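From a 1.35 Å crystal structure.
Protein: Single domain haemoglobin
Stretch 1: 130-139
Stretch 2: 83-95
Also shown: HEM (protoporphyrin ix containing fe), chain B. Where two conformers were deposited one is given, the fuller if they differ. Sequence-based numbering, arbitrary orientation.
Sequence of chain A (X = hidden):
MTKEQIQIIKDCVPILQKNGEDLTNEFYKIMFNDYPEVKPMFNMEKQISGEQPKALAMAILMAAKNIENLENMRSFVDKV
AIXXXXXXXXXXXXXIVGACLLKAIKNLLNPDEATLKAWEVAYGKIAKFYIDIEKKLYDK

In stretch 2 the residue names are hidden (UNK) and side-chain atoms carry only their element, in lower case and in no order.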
ATOM      1  N   TYR A 130      -0.821   5.635  -8.266  1.00 14.57           N
ATOM      2  CA  TYR A 130       0.130   6.477  -7.544  1.00 14.32           C
ATOM      3  C   TYR A 130       1.294   6.896  -8.447  1.00 14.91           C
ATOM      4  O   TYR A 130       1.662   8.085  -8.521  1.00 14.56           O
ATOM      5  CB  TYR A 130       0.704   5.743  -6.338  1.00 13.75           C
ATOM      6  CG  TYR A 130      -0.120   5.811  -5.072  1.00 11.79           C
ATOM      7  CD1 TYR A 130      -1.281   5.092  -4.947  1.00 13.13           C
ATOM      8  CD2 TYR A 130       0.296   6.598  -3.993  1.00 12.93           C
ATOM      9  CE1 TYR A 130      -2.032   5.140  -3.796  1.00 12.88           C
ATOM     10  CE2 TYR A 130      -0.456   6.666  -2.856  1.00 14.27           C
ATOM     11  CZ  TYR A 130      -1.618   5.948  -2.737  1.00 12.02           C
ATOM     12  OH  TYR A 130      -2.331   6.082  -1.567  1.00 14.41           O
ATOM     13  N   ILE A 131       1.865   5.923  -9.163  1.00 15.04           N
ATOM     14  CA  ILE A 131       3.005   6.194 -10.051  1.00 15.22           C
ATOM     15  C   ILE A 131       2.685   7.283 -11.065  1.00 16.01           C
ATOM     16  O   ILE A 131       3.498   8.184 -11.303  1.00 16.14           O
ATOM     17  CB  ILE A 131       3.428   4.897 -10.787  1.00 15.67           C
ATOM     18  CG1 ILE A 131       4.097   3.907  -9.818  1.00 16.76           C
ATOM     19  CG2 ILE A 131       4.409   5.192 -11.920  1.00 15.72           C
ATOM     20  CD1 ILE A 131       4.186   2.471 -10.359  1.00 15.43           C
ATOM     21  N   ASP A 132       1.511   7.196 -11.669  1.00 15.81           N
ATOM     22  CA  ASP A 132       1.161   8.152 -12.729  1.00 17.10           C
ATOM     23  C   ASP A 132       1.014   9.570 -12.199  1.00 17.07           C
ATOM     24  O   ASP A 132       1.444  10.546 -12.840  1.00 17.38           O
ATOM     25  CB  ASP A 132      -0.108   7.740 -13.494  1.00 18.31           C
ATOM     26  CG  ASP A 132       0.093   6.500 -14.391  1.00 20.46           C
ATOM     27  OD1 ASP A 132       1.247   6.062 -14.623  1.00 22.90           O
ATOM     28  OD2 ASP A 132      -0.871   5.872 -14.868  1.00 24.32           O
ATOM     29  N   ILE A 133       0.422   9.707 -11.017  1.00 16.60           N
ATOM     30  CA  ILE A 133       0.274  11.019 -10.395  1.00 17.04           C
ATOM     31  C   ILE A 133       1.654  11.583 -10.011  1.00 17.07           C
ATOM     32  O   ILE A 133       1.949  12.762 -10.264  1.00 17.24           O
ATOM     33  CB  ILE A 133      -0.673  10.934  -9.155  1.00 18.06           C
ATOM     34  CG1 ILE A 133      -2.119  10.828  -9.621  1.00 18.96           C
ATOM     35  CG2 ILE A 133      -0.528  12.113  -8.216  1.00 17.99           C
ATOM     36  CD1 ILE A 133      -3.120  10.573  -8.545  1.00 17.90           C
ATOM     37  N   GLU A 134       2.495  10.725  -9.433  1.00 16.42           N
ATOM     38  CA  GLU A 134       3.827  11.107  -9.038  1.00 16.67           C
ATOM     39  C   GLU A 134       4.718  11.445 -10.244  1.00 17.85           C
ATOM     40  O   GLU A 134       5.507  12.383 -10.197  1.00 17.31           O
ATOM     41  CB  GLU A 134       4.417  10.029  -8.117  1.00 15.35           C
ATOM     42  CG  GLU A 134       3.717  10.084  -6.752  1.00 14.37           C
ATOM     43  CD  GLU A 134       3.861   8.840  -5.893  1.00 16.16           C
ATOM     44  OE1 GLU A 134       4.793   8.033  -6.135  1.00 14.84           O
ATOM     45  OE2 GLU A 134       3.060   8.684  -4.940  1.00 14.12           O
ATOM     46  N   LYS A 135       4.568  10.695 -11.325  1.00 19.36           N
ATOM     47  CA  LYS A 135       5.337  10.973 -12.539  1.00 21.47           C
ATOM     48  C   LYS A 135       5.067  12.389 -12.994  1.00 22.52           C
ATOM     49  O   LYS A 135       5.998  13.115 -13.363  1.00 21.83           O
ATOM     50  CB  LYS A 135       4.990   9.970 -13.640  1.00 22.51           C
ATOM     51  CG  LYS A 135       5.848   8.737 -13.652  1.00 25.67           C
ATOM     52  CD  LYS A 135       5.436   7.793 -14.784  1.00 29.06           C
ATOM     53  CE  LYS A 135       5.676   8.406 -16.149  1.00 30.49           C
ATOM     54  NZ  LYS A 135       5.458   7.410 -17.257  1.00 32.88           N
ATOM     55  N   LYS A 136       3.795  12.789 -12.981  1.00 23.68           N
ATOM     56  CA  LYS A 136       3.433  14.154 -13.340  1.00 25.33           C
ATOM     57  C   LYS A 136       4.110  15.138 -12.413  1.00 25.27           C
ATOM     58  O   LYS A 136       4.602  16.169 -12.859  1.00 25.72           O
ATOM     59  CB  LYS A 136       1.921  14.375 -13.304  1.00 26.39           C
ATOM     60  CG  LYS A 136       1.199  13.835 -14.510  1.00 29.10           C
ATOM     61  CD  LYS A 136      -0.211  14.404 -14.607  1.00 32.50           C
ATOM     62  CE  LYS A 136      -1.125  13.525 -15.455  1.00 34.68           C
ATOM     63  NZ  LYS A 136      -0.671  13.354 -16.867  1.00 35.66           N
ATOM     64  N   LEU A 137       4.138  14.850 -11.113  1.00 24.55           N
ATOM     65  CA  LEU A 137       4.804  15.771 -10.189  1.00 24.91           C
ATOM     66  C   LEU A 137       6.269  15.920 -10.485  1.00 24.98           C
ATOM     67  O   LEU A 137       6.814  17.006 -10.448  1.00 25.56           O
ATOM     68  CB  LEU A 137       4.646  15.330  -8.730  1.00 25.00           C
ATOM     69  CG  LEU A 137       3.374  15.797  -8.078  1.00 23.91           C
ATOM     70  CD1 LEU A 137       3.411  15.360  -6.606  1.00 22.75           C
ATOM     71  CD2 LEU A 137       3.196  17.313  -8.191  1.00 24.59           C
ATOM     72  N   TYR A 138       6.928  14.809 -10.780  1.00 25.28           N
ATOM     73  CA  TYR A 138       8.338  14.860 -11.093  1.00 25.73           C
ATOM     74  C   TYR A 138       8.595  15.624 -12.398  1.00 27.72           C
ATOM     75  O   TYR A 138       9.597  16.303 -12.531  1.00 28.67           O
ATOM     76  CB  TYR A 138       8.879  13.448 -11.266  1.00 24.54           C
ATOM     77  CG  TYR A 138       9.275  12.736  -9.990  1.00 21.84           C
ATOM     78  CD1 TYR A 138      10.316  13.215  -9.200  1.00 20.02           C
ATOM     79  CD2 TYR A 138       8.630  11.574  -9.592  1.00 19.51           C
ATOM     80  CE1 TYR A 138      10.703  12.564  -8.053  1.00 20.56           C
ATOM     81  CE2 TYR A 138       9.035  10.900  -8.436  1.00 18.99           C
ATOM     82  CZ  TYR A 138      10.056  11.412  -7.670  1.00 21.28           C
ATOM     83  OH  TYR A 138      10.464  10.786  -6.523  1.00 20.84           O
ATOM     84  N   ASP A 139       7.688  15.499 -13.359  1.00 29.81           N
ATOM     85  CA  ASP A 139       7.890  16.106 -14.675  1.00 32.43           C
ATOM     86  C   ASP A 139       7.150  17.430 -14.882  1.00 34.00           C
ATOM     87  O   ASP A 139       7.417  18.140 -15.860  1.00 34.87           O
ATOM     88  CB  ASP A 139       7.438  15.144 -15.794  1.00 33.02           C
ATOM     89  CG  ASP A 139       8.095  13.766 -15.722  1.00 34.76           C
ATOM     90  OD1 ASP A 139       9.287  13.656 -15.370  1.00 36.06           O
ATOM     91  OD2 ASP A 139       7.479  12.725 -16.024  1.00 37.47           O
ATOM     92  N   UNK A  83       4.369  13.725  -0.423  1.00 14.87           N
ATOM     93  CA  UNK A  83       5.343  13.109   0.470  1.00 14.74           C
ATOM     94  C   UNK A  83       6.286  12.207  -0.304  1.00 14.31           C
ATOM     95  O   UNK A  83       7.511  12.289  -0.183  1.00 14.40           O
ATOM     96  o   UNK A  83       3.886  13.163   2.367  1.00 15.47           O
ATOM     97  c   UNK A  83       4.604  12.274   1.512  1.00 15.18           C
ATOM     98  c   UNK A  83       5.568  11.487   2.391  1.00 14.09           C
ATOM     99  N   UNK A  84       5.705  11.370  -1.141  1.00 13.59           N
ATOM    100  CA  UNK A  84       6.495  10.427  -1.919  1.00 13.76           C
ATOM    101  C   UNK A  84       7.508  11.128  -2.832  1.00 14.17           C
ATOM    102  O   UNK A  84       8.683  10.765  -2.845  1.00 14.82           O
ATOM    103  n   UNK A  84       3.863   7.712  -2.551  1.00 11.99           N
ATOM    104  n   UNK A  84       4.172   6.971  -0.560  1.00 11.53           N
ATOM    105  c   UNK A  84       4.866   8.483  -1.994  1.00 13.53           C
ATOM    106  c   UNK A  84       5.045   8.015  -0.737  1.00 13.49           C
ATOM    107  c   UNK A  84       5.551   9.582  -2.752  1.00 13.95           C
ATOM    108  c   UNK A  84       3.483   6.792  -1.677  1.00 12.49           C
ATOM    109  N   UNK A  85       7.045  12.103  -3.613  1.00 14.35           N
ATOM    110  CA  UNK A  85       7.971  12.808  -4.500  1.00 14.56           C
ATOM    111  C   UNK A  85       9.049  13.541  -3.695  1.00 14.91           C
ATOM    112  O   UNK A  85      10.241  13.467  -4.033  1.00 15.02           O
ATOM    113  c   UNK A  85       7.213  13.720  -5.464  1.00 14.63           C
ATOM    114  c   UNK A  85       8.173  14.654  -6.185  1.00 15.62           C
ATOM    115  c   UNK A  85       6.429  12.835  -6.465  1.00 14.24           C
ATOM    116  N   UNK A  86       8.661  14.235  -2.620  1.00 14.50           N
ATOM    117  CA  UNK A  86       9.655  14.911  -1.806  1.00 14.31           C
ATOM    118  C   UNK A  86      10.728  13.975  -1.219  1.00 14.30           C
ATOM    119  O   UNK A  86      11.881  14.380  -1.002  1.00 14.70           O
ATOM    120  c   UNK A  86       8.950  15.658  -0.697  1.00 14.53           C
ATOM    121  o   UNK A  86       9.117  17.592  -2.009  1.00 22.09           O
ATOM    122  n   UNK A  86       7.429  17.493  -0.546  1.00 17.19           N
ATOM    123  c   UNK A  86       8.494  16.996  -1.146  1.00 17.11           C
ATOM    124  N   UNK A  87      10.366  12.724  -0.962  1.00 14.31           N
ATOM    125  CA  UNK A  87      11.321  11.775  -0.393  1.00 15.03           C
ATOM    126  C   UNK A  87      12.031  10.893  -1.421  1.00 15.14           C
ATOM    127  O   UNK A  87      12.829  10.039  -1.062  1.00 16.49           O
ATOM    128  c   UNK A  87      10.612  10.905   0.644  1.00 15.03           C
ATOM    129  c   UNK A  87      10.335  11.685   1.943  1.00 16.97           C
ATOM    130  c   UNK A  87       9.466  10.906   2.896  1.00 15.79           C
ATOM    131  c   UNK A  87      11.658  12.108   2.625  1.00 18.74           C
ATOM    132  N   UNK A  88      11.768  11.140  -2.693  1.00 14.58           N
ATOM    133  CA  UNK A  88      12.436  10.419  -3.772  1.00 15.23           C
ATOM    134  C   UNK A  88      11.926   9.030  -4.030  1.00 15.26           C
ATOM    135  O   UNK A  88      12.692   8.176  -4.488  1.00 17.06           O
ATOM    136  N   UNK A  89      10.644   8.798  -3.759  1.00 15.04           N
ATOM    137  CA  UNK A  89      10.009   7.551  -4.125  1.00 14.32           C
ATOM    138  C   UNK A  89       9.942   7.500  -5.647  1.00 14.50           C
ATOM    139  O   UNK A  89       9.385   8.385  -6.300  1.00 15.85           O
ATOM    140  c   UNK A  89       8.601   7.475  -3.549  1.00 13.21           C
ATOM    141  c   UNK A  89       7.888   6.262  -4.084  1.00 13.12           C
ATOM    142  c   UNK A  89       8.647   7.487  -2.023  1.00 13.69           C
ATOM    143  N   UNK A  90      10.476   6.423  -6.219  1.00 14.91           N
ATOM    144  CA  UNK A  90      10.473   6.244  -7.657  1.00 15.91           C
ATOM    145  C   UNK A  90       9.571   5.127  -8.099  1.00 15.39           C
ATOM    146  O   UNK A  90       9.218   4.253  -7.311  1.00 14.86           O
ATOM    147  c   UNK A  90      13.571   9.316  -7.744  1.00 25.86           C
ATOM    148  c   UNK A  90      12.676   8.270  -8.379  1.00 23.54           C
ATOM    149  c   UNK A  90      11.874   5.932  -8.173  1.00 17.17           C
ATOM    150  n   UNK A  90      13.483  10.626  -8.440  1.00 28.54           N
ATOM    151  c   UNK A  90      12.923   6.919  -7.760  1.00 19.17           C
ATOM    152  N   UNK A  91       9.249   5.119  -9.396  1.00 15.79           N
ATOM    153  CA  UNK A  91       8.468   4.047  -9.974  1.00 15.77           C
ATOM    154  C   UNK A  91       9.037   2.709  -9.579  1.00 15.78           C
ATOM    155  O   UNK A  91       8.296   1.786  -9.274  1.00 15.23           O
ATOM    156  c   UNK A  91       8.007   5.426 -12.119  0.50 18.36           C
ATOM    157  c   UNK A  91       8.107   5.423 -13.632  0.50 19.64           C
ATOM    158  o   UNK A  91       8.156   4.303 -14.229  0.50 20.26           O
ATOM    159  c   UNK A  91       8.470   4.118 -11.510  0.50 16.36           C
ATOM    160  o   UNK A  91       8.142   6.539 -14.226  0.50 21.74           O
ATOM    161  N   UNK A  92      10.363   2.591  -9.590  1.00 15.31           N
ATOM    162  CA  UNK A  92      11.010   1.327  -9.325  1.00 16.07           C
ATOM    163  C   UNK A  92      10.931   0.853  -7.881  1.00 14.83           C
ATOM    164  O   UNK A  92      11.323  -0.260  -7.580  1.00 16.33           O
ATOM    165  c   UNK A  92      12.267   2.869 -11.817  1.00 18.34           C
ATOM    166  o   UNK A  92      11.750   2.890 -12.978  1.00 22.98           O
ATOM    167  o   UNK A  92      12.472   3.906 -11.149  1.00 19.58           O
ATOM    168  c   UNK A  92      12.691   1.538 -11.244  1.00 18.64           C
ATOM    169  c   UNK A  92      12.487   1.394  -9.758  1.00 16.63           C
ATOM    170  N   UNK A  93      10.456   1.707  -6.964  1.00 13.67           N
ATOM    171  CA  UNK A  93      10.276   1.242  -5.574  1.00 13.76           C
ATOM    172  C   UNK A  93       8.953   0.520  -5.427  1.00 12.31           C
ATOM    173  O   UNK A  93       8.802  -0.256  -4.536  1.00 12.99           O
ATOM    174  c   UNK A  93      11.571   3.043  -4.328  1.00 14.92           C
ATOM    175  n   UNK A  93      11.809   4.366  -4.619  1.00 15.26           N
ATOM    176  c   UNK A  93      12.705   2.564  -3.767  1.00 16.64           C
ATOM    177  c   UNK A  93      10.245   2.398  -4.586  1.00 13.73           C
ATOM    178  n   UNK A  93      13.606   3.594  -3.722  1.00 17.10           N
ATOM    179  c   UNK A  93      13.051   4.663  -4.269  1.00 15.98           C
ATOM    180  N   UNK A  94       8.000   0.781  -6.310  1.00 12.29           N
ATOM    181  CA  UNK A  94       6.683   0.177  -6.171  1.00 12.66           C
ATOM    182  C   UNK A  94       6.694  -1.364  -6.215  1.00 13.16           C
ATOM    183  O   UNK A  94       5.944  -1.975  -5.444  1.00 13.65           O
ATOM    184  c   UNK A  94       5.472   4.503  -6.347  1.00 12.93           C
ATOM    185  c   UNK A  94       3.989   2.251  -5.840  1.00 13.52           C
ATOM    186  c   UNK A  94       5.870   3.295  -6.847  1.00 14.33           C
ATOM    187  c   UNK A  94       5.144   2.148  -6.604  1.00 12.37           C
ATOM    188  c   UNK A  94       5.624   0.815  -7.101  1.00 12.28           C
ATOM    189  o   UNK A  94       3.896   5.795  -5.116  1.00 13.50           O
ATOM    190  c   UNK A  94       4.319   4.576  -5.603  1.00 13.20           C
ATOM    191  c   UNK A  94       3.587   3.457  -5.339  1.00 13.93           C
ATOM    192  N   UNK A  95       7.491  -2.027  -7.086  1.00 14.10           N
ATOM    193  CA  UNK A  95       7.566  -3.486  -7.004  1.00 13.54           C
ATOM    194  C   UNK A  95       8.133  -4.014  -5.647  1.00 12.94           C
ATOM    195  O   UNK A  95       7.842  -5.158  -5.238  1.00 13.60           O
ATOM    196  c   UNK A  95       8.485  -3.850  -8.183  1.00 13.29           C
ATOM    197  c   UNK A  95       8.265  -1.521  -8.232  1.00 13.65           C
ATOM    198  c   UNK A  95       8.364  -2.731  -9.110  1.00 13.81           C
TER
HETATM  199  CHA HEM B 150       4.352   7.888   3.290  1.00 10.86           C
HETATM  200  CHB HEM B 150       0.882   5.261   1.243  1.00 10.61           C
HETATM  201  CHC HEM B 150       4.157   3.291  -1.691  1.00 11.96           C
HETATM  202  CHD HEM B 150       7.704   5.453   0.820  1.00 10.33           C
HETATM  203  C1A HEM B 150       3.136   7.428   2.950  1.00 10.31           C
HETATM  204  C2A HEM B 150       1.879   7.816   3.517  1.00 11.22           C
HETATM  205  C3A HEM B 150       0.896   7.078   2.969  1.00 11.36           C
HETATM  206  C4A HEM B 150       1.549   6.189   2.028  1.00 11.08           C
HETATM  207  CMA HEM B 150      -0.607   7.179   3.267  1.00 11.82           C
HETATM  208  CAA HEM B 150       1.710   8.926   4.583  1.00 12.48           C
HETATM  209  CBA HEM B 150       2.112  10.298   4.038  1.00 14.21           C
HETATM  210  CGA HEM B 150       1.032  11.164   3.476  1.00 17.75           C
HETATM  211  O1A HEM B 150      -0.174  10.896   3.722  1.00 19.71           O
HETATM  212  O2A HEM B 150       1.403  12.195   2.811  1.00 19.80           O
HETATM  213  C1B HEM B 150       1.477   4.476   0.292  1.00 11.65           C
HETATM  214  C2B HEM B 150       0.797   3.578  -0.570  1.00 11.68           C
HETATM  215  C3B HEM B 150       1.710   3.032  -1.391  1.00 11.05           C
HETATM  216  C4B HEM B 150       2.983   3.573  -1.066  1.00 12.16           C
HETATM  217  CMB HEM B 150      -0.688   3.248  -0.489  1.00 12.57           C
HETATM  218  CAB HEM B 150       1.537   1.965  -2.480  1.00 11.59           C
HETATM  219  CBB HEM B 150       0.540   2.004  -3.345  1.00 14.19           C
HETATM  220  C1C HEM B 150       5.411   3.723  -1.330  1.00 11.56           C
HETATM  221  C2C HEM B 150       6.663   3.435  -1.935  1.00 12.40           C
HETATM  222  C3C HEM B 150       7.602   4.017  -1.219  1.00 13.14           C
HETATM  223  C4C HEM B 150       7.002   4.687  -0.093  1.00 11.73           C
HETATM  224  CMC HEM B 150       6.836   2.641  -3.240  1.00 11.48           C
HETATM  225  CAC HEM B 150       9.094   3.974  -1.505  1.00 14.29           C
HETATM  226  CBC HEM B 150       9.918   3.451  -0.588  1.00 14.64           C
HETATM  227  C1D HEM B 150       7.088   6.313   1.708  1.00 11.92           C
HETATM  228  C2D HEM B 150       7.819   7.120   2.609  1.00 12.11           C
HETATM  229  C3D HEM B 150       6.821   7.898   3.389  1.00 11.71           C
HETATM  230  C4D HEM B 150       5.564   7.481   2.861  1.00 11.50           C
HETATM  231  CMD HEM B 150       9.325   7.189   2.733  1.00 12.91           C
HETATM  232  CAD HEM B 150       7.060   8.892   4.513  1.00 12.14           C
HETATM  233  CBD HEM B 150       6.704   8.216   5.834  1.00 12.89           C
HETATM  234  CGD HEM B 150       7.183   8.955   7.048  1.00 11.87           C
HETATM  235  O1D HEM B 150       7.737   8.291   7.932  1.00 12.50           O
HETATM  236  O2D HEM B 150       6.963  10.195   7.101  1.00 14.61           O
HETATM  237  NA  HEM B 150       2.928   6.416   2.037  1.00 11.04           N
HETATM  238  NB  HEM B 150       2.809   4.472  -0.036  1.00 11.49           N
HETATM  239  NC  HEM B 150       5.641   4.497  -0.202  1.00 12.14           N
HETATM  240  ND  HEM B 150       5.739   6.526   1.876  1.00 12.34           N
HETATM  241 FE   HEM B 150       4.274   5.495   0.914  1.00 12.78          FE
HETATM  242  O   HOH W   1       6.931   7.678  -7.696  1.00 15.85           O

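Position 83 carries one carbon bearing an oxygen and a carbon, a branched hydroxyl side chain that stays clear of stretch 1. This is Thr83, whose OG1 donates a hydrogen bond to HEM O2A at 2.7 Å, a polar end suited to a propionate.

At position 84 one carbon leads to a five-membered ring of three carbons and two nitrogens. One nitrogen lies 2.1 Å from HEM FE and the other 2.7 Å from Glu134 OE2. Only an imidazole offers two nitrogens so placed, so this is His84: NE2 binds the metal, while ND1 donates to the carboxylate at an angle of 157°. The ring of Tyr130 meets it rim to rim.

Position 85 has three carbons, forked at the first, packed against Glu134, Leu137 and Tyr138. This is Val85. Its CG1 sits over the Tyr138 ring, 4.0 Å from the ring centroid, and its CG2 is 3.8 Å from Leu137 CB; a compact apolar fork leaves no polar group to satisfy.

Position 86 shows two carbons, the second carrying an oxygen and a nitrogen, and points away from stretch 1. It is Asn86, an amide suited to its exposed site. Position 87 has four carbons forked at the second: Leu87, which also misses stretch 1 but brings CD1 to 3.5 Å from HEM CAD.

Position 88 has no side-chain atoms, and its phi of 77° favours glycine. Gly88 closes the helix in a Schellman motif, with its N bonded to Val85 O and the next residue's N to His84 O.

Position 89 has three carbons forked at the first, one of them 4.1 Å from Glu134 OE1. It is Val89, apolar as befits a buried site beside the haem; its O accepts a 2.6 Å hydrogen bond from Tyr138 OH.

Position 90 has four carbons in a row ending in a nitrogen 3.4 Å from Tyr138 CE1. This is Lys90, long enough to reach the ring although its CB points away.

Position 91 has three carbons, the third with two oxygens, lying beside Ile131 and Lys135. It is Glu91: CG packs 3.6 Å from Ile131 CG2, and OE2 lies 4.1 Å from Lys135 NZ, opposite charges beyond salt-bridge range. Position 92 has the same composition without touching stretch 1: Glu92, charged and exposed.

Position 93, another two-nitrogen five-membered ring, does not touch stretch 1. It is His93, whose ND1 accepts from Lys90 N at 2.9 Å.

At position 94 one carbon leads to a six-carbon ring bearing an oxygen; Ile131 CG1 lies over one face, and the oxygen is 2.6 Å from Glu134 OE1. This is Tyr94, its phenol offering both a flat face and a donor; HEM CMC covers the opposite face. Position 95, three carbons closing onto the backbone N, is Pro95, whose missing amide hydrogen costs little near a helix's beginning.

The contact turns on Glu134, whose carboxylate ties the metal-binding His84 to Tyr94. A water donates to Glu134 OE1 and Val89 O, while Ile131, Val85 and the tyrosine rings supply apolar packing.

Stretch 2 83-95: THVNLGVKEEHYP
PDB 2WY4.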